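Side-chain contact in water-soluble chlorophyll protein (PDB 5HPZ), which binds chlorophyll as a water-soluble tetramer with a Kunitz-inhibitor-type fold and probably tunes the pigment's spectrum by deforming its ring: residues K95-D100 with Y135-S140. Numbering follows the deposited sequence.
Sequences KLWAVD and YKLTTS
W97 meets L137, and V99 meets T139, where two strands of the beta-trefoil come together in the interior of the chain. This is the fold of the Kunitz-type inhibitors. The strands 97-99 and 135-139 belong to different sheets, and their touching parts run 51° apart. No hydrogen bond links them, and the contact is made by side chains alone. The nearest CA atoms, those of V99 and T139, are still 7.9 Å apart.

At one end, CZ3 on the benzo ring of W97 touches CD1 of L137 at 3.9 Å. The methyl comes in obliquely to the indole. The two side chains cross at about a right angle, and L137 touches with one branch of its fork. The CB of each residue points toward the other strand. In W97 CG is anti to the carbonyl carbon (chi1 -65°), and L137 has the same setting.

At the other end, a single methyl of V99 does the touching. Its CG2 lies 3.8 Å from CG2 of T139 and 3.9 Å from OG1 of T139. V99 therefore rests on both branches of the threonine.

Neighbouring strands pack against these pairs. F124 of strand 124-128 touches both W97 and T139, and L157 of strand 155-160 also packs on W97. The ring of F82 meets the indole with the planes at about 45°. Strand 97-99 is held by backbone bonds of W97 to I80 and A98 to I112. The side chain of W97 is about 11 Å from a bound 13'2-hydroxyl-chlorophyll a, so it does not touch that pigment. T139 OG1 hydrogen-bonds to the backbone O of G142, which opens strand 142-148.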
loop_
_atom_site.group_PDB
_atom_site.type_symbol
_atom_site.label_atom_id
_atom_site.label_comp_id
_atom_site.label_asym_id
_atom_site.label_seq_id
_atom_site.Cartn_x
_atom_site.Cartn_y
_atom_site.Cartn_z
ATOM N N LYS A 95 -20.746 4.748 6.388
ATOM C CA LYS A 95 -20.487 5.316 5.080
ATOM C C LYS A 95 -21.093 6.747 4.915
ATOM O O LYS A 95 -21.320 7.191 3.813
ATOM C CB LYS A 95 -21.048 4.344 4.054
ATOM C CG LYS A 95 -20.556 2.893 4.284
ATOM C CD LYS A 95 -21.061 1.917 3.222
ATOM C CE LYS A 95 -20.968 0.459 3.663
ATOM N NZ LYS A 95 -21.437 -0.440 2.562
ATOM N N LEU A 96 -21.443 7.406 6.003
ATOM C CA LEU A 96 -22.015 8.753 5.908
ATOM C C LEU A 96 -20.900 9.778 5.782
ATOM O O LEU A 96 -19.915 9.701 6.521
ATOM C CB LEU A 96 -22.796 9.155 7.157
ATOM C CG LEU A 96 -24.102 8.433 7.448
ATOM C CD1 LEU A 96 -24.884 9.313 8.391
ATOM C CD2 LEU A 96 -24.904 8.177 6.195
ATOM N N TRP A 97 -21.099 10.744 4.884
ATOM C CA TRP A 97 -20.223 11.897 4.800
ATOM C C TRP A 97 -20.363 12.666 6.059
ATOM O O TRP A 97 -21.452 12.720 6.654
ATOM C CB TRP A 97 -20.590 12.810 3.627
ATOM C CG TRP A 97 -20.424 12.240 2.234
ATOM C CD1 TRP A 97 -20.380 10.943 1.852
ATOM C CD2 TRP A 97 -20.203 13.004 1.054
ATOM N NE1 TRP A 97 -20.210 10.855 0.485
ATOM C CE2 TRP A 97 -20.074 12.109 -0.017
ATOM C CE3 TRP A 97 -20.131 14.369 0.803
ATOM C CZ2 TRP A 97 -19.840 12.541 -1.329
ATOM C CZ3 TRP A 97 -19.910 14.786 -0.462
ATOM C CH2 TRP A 97 -19.764 13.903 -1.512
ATOM N N ALA A 98 -19.265 13.288 6.469
ATOM C CA ALA A 98 -19.249 14.062 7.641
ATOM C C ALA A 98 -18.054 14.995 7.587
ATOM O O ALA A 98 -17.102 14.742 6.889
ATOM C CB ALA A 98 -19.160 13.139 8.818
ATOM N N VAL A 99 -18.091 16.068 8.340
ATOM C CA VAL A 99 -16.994 17.003 8.379
ATOM C C VAL A 99 -16.096 16.565 9.500
ATOM O O VAL A 99 -16.587 16.331 10.586
ATOM C CB VAL A 99 -17.467 18.435 8.718
ATOM C CG1 VAL A 99 -16.299 19.358 9.018
ATOM C CG2 VAL A 99 -18.297 19.001 7.588
ATOM N N ASP A 100 -14.784 16.463 9.264
ATOM C CA ASP A 100 -13.816 16.036 10.306
ATOM C C ASP A 100 -13.976 16.999 11.510
ATOM O O ASP A 100 -13.752 18.183 11.356
ATOM C CB ASP A 100 -12.390 16.087 9.732
ATOM C CG ASP A 100 -11.293 15.609 10.695
ATOM O OD1 ASP A 100 -11.551 15.021 11.783
ATOM O OD2 ASP A 100 -10.123 15.852 10.316
ATOM N N TYR A 135 -24.932 22.364 -8.878
ATOM C CA TYR A 135 -25.206 22.641 -7.481
ATOM C C TYR A 135 -23.933 22.761 -6.685
ATOM O O TYR A 135 -22.808 22.517 -7.191
ATOM C CB TYR A 135 -26.092 21.550 -6.905
ATOM C CG TYR A 135 -27.439 21.440 -7.592
ATOM C CD1 TYR A 135 -27.609 20.616 -8.698
ATOM C CD2 TYR A 135 -28.514 22.184 -7.174
ATOM C CE1 TYR A 135 -28.835 20.510 -9.336
ATOM C CE2 TYR A 135 -29.759 22.099 -7.807
ATOM C CZ TYR A 135 -29.902 21.269 -8.888
ATOM O OH TYR A 135 -31.114 21.152 -9.513
ATOM N N LYS A 136 -24.099 23.180 -5.445
ATOM C CA LYS A 136 -23.027 23.113 -4.478
ATOM C C LYS A 136 -23.609 22.474 -3.254
ATOM O O LYS A 136 -24.838 22.358 -3.152
ATOM C CB LYS A 136 -22.456 24.484 -4.139
ATOM C CG LYS A 136 -23.469 25.393 -3.499
ATOM C CD LYS A 136 -22.900 26.765 -3.168
ATOM C CE LYS A 136 -24.050 27.657 -2.763
ATOM N NZ LYS A 136 -23.581 28.970 -2.277
ATOM N N LEU A 137 -22.712 21.999 -2.391
ATOM C CA LEU A 137 -23.056 21.389 -1.098
ATOM C C LEU A 137 -22.523 22.216 0.017
ATOM O O LEU A 137 -21.396 22.704 -0.072
ATOM C CB LEU A 137 -22.436 20.033 -1.008
ATOM C CG LEU A 137 -22.698 19.082 -2.174
ATOM C CD1 LEU A 137 -21.751 17.909 -2.006
ATOM C CD2 LEU A 137 -24.146 18.654 -2.126
ATOM N N THR A 138 -23.334 22.424 1.045
ATOM C CA THR A 138 -22.894 23.147 2.218
ATOM C C THR A 138 -23.061 22.303 3.474
ATOM O O THR A 138 -23.725 21.255 3.470
ATOM C CB THR A 138 -23.656 24.492 2.466
ATOM O OG1 THR A 138 -25.002 24.207 2.826
ATOM C CG2 THR A 138 -23.661 25.437 1.281
ATOM N N THR A 139 -22.397 22.766 4.521
ATOM C CA THR A 139 -22.401 22.199 5.873
ATOM C C THR A 139 -22.327 23.358 6.844
ATOM O O THR A 139 -21.946 24.488 6.471
ATOM C CB THR A 139 -21.125 21.376 6.214
ATOM O OG1 THR A 139 -19.978 22.249 6.289
ATOM C CG2 THR A 139 -20.873 20.328 5.158
ATOM N N SER A 140 -22.567 23.077 8.115
ATOM C CA SER A 140 -22.446 24.138 9.094
ATOM C C SER A 140 -20.982 24.534 9.300
ATOM O O SER A 140 -20.688 25.559 9.915
ATOM C CB SER A 140 -23.058 23.689 10.391
ATOM O OG SER A 140 -22.374 22.559 10.917
#